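PDB 5IHS: endoglucanase, glycoside hydrolase family 5 protein from Cytophaga hutchinsonii, which probably hydrolyses internal beta-1,4-glucosidic bonds of cellulose, as an endoglucanase with a TIM-barrel fold. Local coordinates for residues K26-K34 against K323-L331; K103-I114 against E142-I153. All coordinates share one frame; numbering follows the deposited sequence.

Overall arrangement
The chain folds as an eight-stranded TIM barrel; interaction 2 lies in its outer layer of helices and interaction 1 near the end of the barrel where the strands begin, their centres about 20 Å apart. Interaction 1 joins the first modelled residues, with the short helix 28-32, to the last turns of helix 311-329, so it brings the two ends of the modelled chain together. Interaction 2 comes from within that span and pairs two successive outer helices, 99-116 and 133-147, which flank strand 119-125. The two contacts touch where Val29 packs on Pro151 and Asn152. Helix 28-32 therefore packs both on the end of helix 311-329 and on the barrel where strands 119-125 and 153-156 begin.

Interaction 1: K26-K34 against K323-L331; sequences KTIVEKYGK and KNGPIFDSL
Ile28 lays its CD1 methyl over the face of the Phe328 ring, 3.7 Å from the centroid and only 11° off the ring normal, a CH-pi contact. CG1 of Ile28 also nears the rim, at 3.5 Å from Phe328 CE1. With CG1 anti to the carbonyl carbon (chi1 -64°), the longer branch of Ile28 is carried to the ring, and its end also meets CG2 of Ile327. That methyl is shared: Tyr32 OH lies 3.5 Å from Ile327 CG2. Farther along, Leu331 fits against the first modelled residues, CD2 beside Lys26 O and CD1 against the Lys31 chain.

Lys31 runs out extended and bends at its last torsion (chi4 68°), which brings NZ to donate to Ser330 OG at 3.0 Å. The same hydroxyl donates to Ile327 O at 2.7 Å, in the carbonyl plane on a lone pair, so one bond received and one given restrain its rotation. Replacing Lys31 with an alanine would probably leave Ser330 OG without its donor from helix 28-32 and strip part of the cover from Leu331 CD1. A capping box between Thr27 and Glu30 secures the start of helix 28-32, while Tyr119 of the barrel backs Ile28 and Tyr32. The two ends of the modelled chain are thus joined mainly by apolar packing, with a single direct hydrogen bond between them at the more exposed side.

Interaction 2: K103-I114 against E142-I153; sequences KMKVMEVVNAAI and EMAKKYGNIPNI
Two neighbouring outer helices of the TIM barrel, 99-116 and 133-147, meet here, their local axes 30° from parallel and 12.4 Å apart. This is the packing of successive beta-alpha units, with strand 119-125 running between the helices in sequence and covered by Val110 and Ala113.

Tyr147 is the knob, set in a hole formed by Met107, Val110, Asn111 and Ile114. Its ring is held between two aliphatic groups: Val110 CG1 sits over the centre of one face, 3.7 Å from the centroid in a CH-pi contact, and CG of Lys146, its neighbour in sequence, covers the other. Val110 CG1 stands anti to the backbone N (chi1 171°), a setting that aims this methyl at the ring and also at Ile153 CD1. Ile114 CD1 adds an oblique contact, 3.8 Å from Tyr147 CD1, and touches Ile150 CG2 as well. The hydroxyl of Tyr147 donates to Asn111 OD1 at 2.7 Å, approaching from above the carbonyl plane, 41° out of it.

Toward the N-terminal end of helix 99-116, Met143 runs alongside the extended Lys103 side chain in the opposite direction, and its CE presses on Lys103 CE at 3.4 Å, tighter than usual. Lys103 NZ ends in a salt bridge to Glu142 OE1 at 2.6 Å, reached from above the carboxylate plane. At the other end of the contact, Asn152 ND2 donates to Ile118 O and to a water that itself donates to Ile114 O. A second water accepts from both Asn111 ND2 and Lys146 NZ, the latter at 2.7 Å.

Interaction 1: K26-K34 against K323-L331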
# COMPACT_ATOMS: atom_id res chain seq x y z
N LYS A 26 -5.70 -11.44 -21.29
CA LYS A 26 -5.18 -10.18 -20.76
C LYS A 26 -5.24 -10.11 -19.23
O LYS A 26 -6.27 -10.45 -18.64
CB LYS A 26 -6.00 -9.02 -21.29
CG LYS A 26 -5.49 -8.39 -22.57
CD LYS A 26 -6.48 -7.35 -23.08
CE LYS A 26 -6.37 -6.04 -22.31
NZ LYS A 26 -7.53 -5.15 -22.59
N THR A 27 -4.17 -9.61 -18.59
CA THR A 27 -4.06 -9.39 -17.15
C THR A 27 -4.48 -7.97 -16.80
O THR A 27 -4.68 -7.11 -17.66
CB THR A 27 -2.60 -9.54 -16.73
OG1 THR A 27 -1.84 -8.52 -17.38
CG2 THR A 27 -2.04 -10.92 -17.09
N ILE A 28 -4.60 -7.72 -15.49
CA ILE A 28 -4.96 -6.39 -15.00
C ILE A 28 -3.93 -5.37 -15.46
O ILE A 28 -4.28 -4.25 -15.86
CB ILE A 28 -5.05 -6.42 -13.46
CG1 ILE A 28 -6.19 -7.34 -12.98
CG2 ILE A 28 -5.16 -5.01 -12.90
CD1 ILE A 28 -7.58 -6.85 -13.33
N VAL A 29 -2.64 -5.71 -15.35
CA VAL A 29 -1.60 -4.76 -15.72
C VAL A 29 -1.58 -4.55 -17.23
O VAL A 29 -1.28 -3.46 -17.71
CB VAL A 29 -0.26 -5.23 -15.14
CG1 VAL A 29 0.90 -4.42 -15.64
CG2 VAL A 29 -0.31 -5.14 -13.60
N GLU A 30 -1.93 -5.58 -18.02
CA GLU A 30 -2.08 -5.35 -19.46
C GLU A 30 -3.26 -4.44 -19.76
O GLU A 30 -3.21 -3.63 -20.68
CB GLU A 30 -2.20 -6.69 -20.20
CG GLU A 30 -0.88 -7.41 -20.28
CD GLU A 30 -0.98 -8.83 -20.81
OE1 GLU A 30 -2.11 -9.36 -20.92
OE2 GLU A 30 0.07 -9.43 -21.09
N LYS A 31 -4.34 -4.55 -18.98
CA LYS A 31 -5.51 -3.70 -19.17
C LYS A 31 -5.19 -2.23 -18.95
O LYS A 31 -5.51 -1.38 -19.79
CB LYS A 31 -6.65 -4.16 -18.26
CG LYS A 31 -7.93 -3.32 -18.37
CD LYS A 31 -8.96 -3.72 -17.32
CE LYS A 31 -10.22 -2.88 -17.39
NZ LYS A 31 -11.02 -3.13 -18.61
N TYR A 32 -4.59 -1.90 -17.81
CA TYR A 32 -4.40 -0.49 -17.45
C TYR A 32 -3.03 0.05 -17.85
O TYR A 32 -2.90 1.26 -18.09
CB TYR A 32 -4.61 -0.29 -15.95
CG TYR A 32 -6.02 -0.48 -15.44
CD1 TYR A 32 -7.11 0.08 -16.09
CD2 TYR A 32 -6.25 -1.19 -14.27
CE1 TYR A 32 -8.40 -0.06 -15.58
CE2 TYR A 32 -7.52 -1.34 -13.77
CZ TYR A 32 -8.59 -0.78 -14.41
OH TYR A 32 -9.85 -0.96 -13.85
N GLY A 33 -2.01 -0.80 -17.88
CA GLY A 33 -0.68 -0.39 -18.29
C GLY A 33 0.06 0.46 -17.27
O GLY A 33 -0.15 0.37 -16.05
N LYS A 34 0.95 1.29 -17.78
CA LYS A 34 1.73 2.19 -16.93
C LYS A 34 0.81 3.18 -16.25
O LYS A 34 -0.08 3.77 -16.87
CB LYS A 34 2.73 2.96 -17.79
CG LYS A 34 3.86 2.12 -18.37
CD LYS A 34 4.74 2.98 -19.29
CE LYS A 34 5.97 2.25 -19.77
NZ LYS A 34 6.77 3.15 -20.64
N LYS A 323 -16.20 -5.53 -6.04
CA LYS A 323 -15.81 -4.35 -6.79
C LYS A 323 -14.77 -4.63 -7.86
O LYS A 323 -14.81 -4.01 -8.93
CB LYS A 323 -15.31 -3.28 -5.83
CG LYS A 323 -16.45 -2.85 -4.95
CD LYS A 323 -16.09 -1.73 -4.07
CE LYS A 323 -17.26 -1.28 -3.24
NZ LYS A 323 -16.73 -0.51 -2.10
N ASN A 324 -13.83 -5.53 -7.59
CA ASN A 324 -12.84 -5.86 -8.60
C ASN A 324 -13.28 -7.00 -9.51
O ASN A 324 -12.73 -7.15 -10.61
CB ASN A 324 -11.51 -6.25 -7.96
CG ASN A 324 -10.76 -5.06 -7.38
OD1 ASN A 324 -11.13 -3.89 -7.57
ND2 ASN A 324 -9.68 -5.37 -6.70
N GLY A 325 -14.24 -7.82 -9.09
CA GLY A 325 -14.72 -8.90 -9.93
C GLY A 325 -15.06 -8.45 -11.34
O GLY A 325 -14.64 -9.08 -12.33
N PRO A 326 -15.82 -7.36 -11.47
CA PRO A 326 -16.17 -6.88 -12.83
C PRO A 326 -14.98 -6.42 -13.65
O PRO A 326 -15.02 -6.48 -14.89
CB PRO A 326 -17.16 -5.74 -12.55
CG PRO A 326 -17.77 -6.09 -11.21
CD PRO A 326 -16.64 -6.71 -10.43
N ILE A 327 -13.91 -5.95 -13.00
CA ILE A 327 -12.70 -5.58 -13.73
C ILE A 327 -12.06 -6.82 -14.34
O ILE A 327 -11.73 -6.85 -15.53
CB ILE A 327 -11.73 -4.82 -12.81
CG1 ILE A 327 -12.39 -3.57 -12.23
CG2 ILE A 327 -10.48 -4.43 -13.60
CD1 ILE A 327 -11.56 -2.83 -11.18
N PHE A 328 -11.89 -7.87 -13.54
CA PHE A 328 -11.40 -9.13 -14.09
C PHE A 328 -12.34 -9.66 -15.17
O PHE A 328 -11.89 -10.18 -16.20
CB PHE A 328 -11.22 -10.17 -12.98
CG PHE A 328 -9.98 -9.95 -12.13
CD1 PHE A 328 -8.75 -10.44 -12.54
CD2 PHE A 328 -10.06 -9.28 -10.92
CE1 PHE A 328 -7.61 -10.25 -11.76
CE2 PHE A 328 -8.93 -9.07 -10.13
CZ PHE A 328 -7.70 -9.56 -10.55
N ASP A 329 -13.65 -9.56 -14.95
CA ASP A 329 -14.60 -10.08 -15.93
C ASP A 329 -14.55 -9.33 -17.26
O ASP A 329 -14.93 -9.91 -18.29
CB ASP A 329 -16.02 -10.03 -15.37
CG ASP A 329 -16.25 -11.05 -14.26
OD1 ASP A 329 -15.42 -11.97 -14.09
OD2 ASP A 329 -17.27 -10.93 -13.55
N SER A 330 -14.11 -8.07 -17.26
CA SER A 330 -14.09 -7.27 -18.48
C SER A 330 -13.12 -7.81 -19.51
O SER A 330 -13.23 -7.49 -20.69
CB SER A 330 -13.69 -5.83 -18.15
OG SER A 330 -12.30 -5.70 -17.88
N LEU A 331 -12.16 -8.62 -19.08
CA LEU A 331 -11.17 -9.18 -19.98
C LEU A 331 -11.63 -10.54 -20.49
O LEU A 331 -11.32 -11.57 -19.89
CB LEU A 331 -9.83 -9.34 -19.23
CG LEU A 331 -8.89 -8.13 -19.11
CD1 LEU A 331 -9.50 -6.83 -19.61
CD2 LEU A 331 -8.40 -7.96 -17.66

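Interaction 2: K103-I114 against E142-I153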
# COMPACT_ATOMS: atom_id res chain seq x y z
N LYS A 103 15.01 -8.09 1.70
CA LYS A 103 14.88 -7.74 0.29
C LYS A 103 14.45 -8.95 -0.53
O LYS A 103 13.66 -8.82 -1.47
CB LYS A 103 16.21 -7.18 -0.21
CG LYS A 103 16.29 -6.83 -1.68
CD LYS A 103 17.74 -6.42 -2.02
CE LYS A 103 18.03 -6.42 -3.52
NZ LYS A 103 19.44 -6.11 -3.86
N MET A 104 14.94 -10.15 -0.18
CA MET A 104 14.54 -11.35 -0.90
C MET A 104 13.03 -11.56 -0.83
O MET A 104 12.39 -11.90 -1.83
CB MET A 104 15.27 -12.57 -0.32
CG MET A 104 14.88 -13.90 -0.95
SD MET A 104 15.40 -15.33 0.02
CE MET A 104 14.31 -15.18 1.45
N LYS A 105 12.44 -11.38 0.37
CA LYS A 105 11.00 -11.56 0.54
C LYS A 105 10.23 -10.58 -0.32
O LYS A 105 9.22 -10.93 -0.94
CB LYS A 105 10.62 -11.38 2.00
CG LYS A 105 11.16 -12.43 2.94
CD LYS A 105 10.95 -12.00 4.39
CE LYS A 105 11.58 -12.97 5.36
NZ LYS A 105 11.57 -12.40 6.71
N VAL A 106 10.67 -9.31 -0.34
CA VAL A 106 10.03 -8.31 -1.19
C VAL A 106 10.09 -8.74 -2.65
O VAL A 106 9.09 -8.69 -3.37
CB VAL A 106 10.67 -6.93 -0.97
CG1 VAL A 106 10.17 -5.93 -2.00
CG2 VAL A 106 10.43 -6.43 0.43
N MET A 107 11.28 -9.13 -3.10
CA MET A 107 11.44 -9.48 -4.51
C MET A 107 10.62 -10.70 -4.89
O MET A 107 10.13 -10.79 -6.02
CB MET A 107 12.92 -9.69 -4.84
CG MET A 107 13.71 -8.40 -4.79
SD MET A 107 15.38 -8.52 -5.42
CE MET A 107 16.08 -9.69 -4.26
N GLU A 108 10.44 -11.65 -3.97
CA GLU A 108 9.60 -12.80 -4.29
C GLU A 108 8.17 -12.35 -4.56
O GLU A 108 7.53 -12.83 -5.50
CB GLU A 108 9.67 -13.82 -3.16
CG GLU A 108 8.94 -15.12 -3.47
CD GLU A 108 9.57 -15.95 -4.62
OE1 GLU A 108 10.68 -15.61 -5.07
OE2 GLU A 108 8.94 -16.94 -5.07
N VAL A 109 7.66 -11.41 -3.77
CA VAL A 109 6.31 -10.90 -3.98
C VAL A 109 6.23 -10.07 -5.25
O VAL A 109 5.28 -10.21 -6.03
CB VAL A 109 5.84 -10.14 -2.72
CG1 VAL A 109 4.52 -9.41 -2.98
CG2 VAL A 109 5.70 -11.13 -1.56
N VAL A 110 7.20 -9.19 -5.48
CA VAL A 110 7.23 -8.41 -6.71
C VAL A 110 7.26 -9.33 -7.93
O VAL A 110 6.51 -9.13 -8.89
CB VAL A 110 8.42 -7.43 -6.71
CG1 VAL A 110 8.59 -6.77 -8.08
CG2 VAL A 110 8.26 -6.38 -5.62
N ASN A 111 8.15 -10.33 -7.89
CA ASN A 111 8.27 -11.24 -9.02
C ASN A 111 6.96 -11.96 -9.29
O ASN A 111 6.56 -12.17 -10.45
CB ASN A 111 9.39 -12.25 -8.75
CG ASN A 111 10.78 -11.65 -8.88
OD1 ASN A 111 10.94 -10.53 -9.35
ND2 ASN A 111 11.79 -12.42 -8.49
N ALA A 112 6.27 -12.36 -8.22
CA ALA A 112 4.99 -13.04 -8.39
C ALA A 112 3.93 -12.11 -8.95
O ALA A 112 3.13 -12.51 -9.79
CB ALA A 112 4.53 -13.61 -7.05
N ALA A 113 3.89 -10.86 -8.47
CA ALA A 113 2.94 -9.90 -9.03
C ALA A 113 3.18 -9.69 -10.52
O ALA A 113 2.23 -9.57 -11.30
CB ALA A 113 3.03 -8.57 -8.28
N ILE A 114 4.45 -9.63 -10.93
CA ILE A 114 4.77 -9.50 -12.35
C ILE A 114 4.29 -10.73 -13.11
O ILE A 114 3.66 -10.62 -14.17
CB ILE A 114 6.28 -9.22 -12.54
CG1 ILE A 114 6.65 -7.85 -11.95
CG2 ILE A 114 6.67 -9.29 -14.01
CD1 ILE A 114 8.16 -7.63 -11.77
N GLU A 142 18.42 -0.05 -5.69
CA GLU A 142 18.49 -1.44 -6.14
C GLU A 142 17.17 -1.89 -6.76
O GLU A 142 17.15 -2.55 -7.80
CB GLU A 142 18.85 -2.34 -4.98
CG GLU A 142 20.27 -2.17 -4.53
CD GLU A 142 20.61 -2.97 -3.30
OE1 GLU A 142 19.77 -3.78 -2.86
OE2 GLU A 142 21.73 -2.79 -2.78
N MET A 143 16.05 -1.55 -6.11
CA MET A 143 14.75 -1.97 -6.63
C MET A 143 14.46 -1.29 -7.96
O MET A 143 13.97 -1.94 -8.89
CB MET A 143 13.65 -1.67 -5.61
CG MET A 143 13.73 -2.47 -4.30
SD MET A 143 13.63 -4.25 -4.52
CE MET A 143 15.34 -4.63 -4.44
N ALA A 144 14.75 0.01 -8.06
CA ALA A 144 14.49 0.73 -9.29
C ALA A 144 15.39 0.26 -10.42
O ALA A 144 14.96 0.17 -11.57
CB ALA A 144 14.66 2.23 -9.04
N LYS A 145 16.65 -0.06 -10.12
CA LYS A 145 17.53 -0.57 -11.18
C LYS A 145 17.01 -1.90 -11.71
O LYS A 145 17.06 -2.15 -12.92
CB LYS A 145 18.96 -0.70 -10.66
CG LYS A 145 19.96 -1.08 -11.76
CD LYS A 145 21.41 -1.05 -11.28
CE LYS A 145 22.38 -1.35 -12.42
NZ LYS A 145 23.82 -1.34 -12.01
N LYS A 146 16.52 -2.76 -10.83
CA LYS A 146 16.07 -4.07 -11.27
C LYS A 146 14.72 -4.01 -11.96
O LYS A 146 14.51 -4.67 -12.99
CB LYS A 146 16.01 -5.02 -10.07
CG LYS A 146 15.55 -6.43 -10.46
CD LYS A 146 15.81 -7.44 -9.36
CE LYS A 146 15.48 -8.87 -9.80
NZ LYS A 146 15.47 -9.81 -8.65
N TYR A 147 13.78 -3.24 -11.41
CA TYR A 147 12.39 -3.29 -11.85
C TYR A 147 11.95 -2.02 -12.58
O TYR A 147 10.76 -1.90 -12.90
CB TYR A 147 11.49 -3.56 -10.65
CG TYR A 147 11.74 -4.90 -9.98
CD1 TYR A 147 11.40 -6.08 -10.61
CD2 TYR A 147 12.30 -4.98 -8.72
CE1 TYR A 147 11.60 -7.31 -10.00
CE2 TYR A 147 12.51 -6.20 -8.10
CZ TYR A 147 12.17 -7.36 -8.75
OH TYR A 147 12.39 -8.58 -8.12
N GLY A 148 12.86 -1.10 -12.86
CA GLY A 148 12.48 0.23 -13.31
C GLY A 148 11.66 0.27 -14.58
O GLY A 148 10.85 1.18 -14.77
N ASN A 149 11.86 -0.68 -15.49
CA ASN A 149 11.14 -0.66 -16.76
C ASN A 149 9.80 -1.40 -16.73
O ASN A 149 9.27 -1.73 -17.80
CB ASN A 149 12.03 -1.25 -17.87
CG ASN A 149 11.62 -0.77 -19.26
OD1 ASN A 149 11.05 0.31 -19.42
ND2 ASN A 149 11.92 -1.59 -20.28
N ILE A 150 9.20 -1.62 -15.57
CA ILE A 150 8.12 -2.59 -15.42
C ILE A 150 6.89 -1.89 -14.87
O ILE A 150 6.96 -1.24 -13.82
CB ILE A 150 8.56 -3.76 -14.52
CG1 ILE A 150 9.78 -4.41 -15.20
CG2 ILE A 150 7.44 -4.75 -14.35
CD1 ILE A 150 10.40 -5.50 -14.44
N PRO A 151 5.72 -2.02 -15.51
CA PRO A 151 4.57 -1.17 -15.12
C PRO A 151 3.91 -1.58 -13.82
O PRO A 151 3.12 -0.79 -13.27
CB PRO A 151 3.60 -1.33 -16.30
CG PRO A 151 3.96 -2.69 -16.88
CD PRO A 151 5.45 -2.79 -16.75
N ASN A 152 4.19 -2.77 -13.31
CA ASN A 152 3.51 -3.25 -12.10
C ASN A 152 3.92 -2.48 -10.84
O ASN A 152 3.21 -2.57 -9.84
CB ASN A 152 3.87 -4.71 -11.86
CG ASN A 152 3.65 -5.58 -13.08
OD1 ASN A 152 4.29 -5.38 -14.12
ND2 ASN A 152 2.80 -6.61 -12.94
N ILE A 153 5.06 -1.80 -10.86
CA ILE A 153 5.72 -1.34 -9.64
C ILE A 153 5.15 -0.01 -9.17
O ILE A 153 5.07 0.95 -9.94
CB ILE A 153 7.23 -1.18 -9.88
CG1 ILE A 153 7.86 -2.41 -10.56
CG2 ILE A 153 7.93 -0.76 -8.58
CD1 ILE A 153 7.79 -3.65 -9.75
O HOH W 1 14.46 -12.06 -9.78
O HOH W 2 2.74 -8.36 -15.33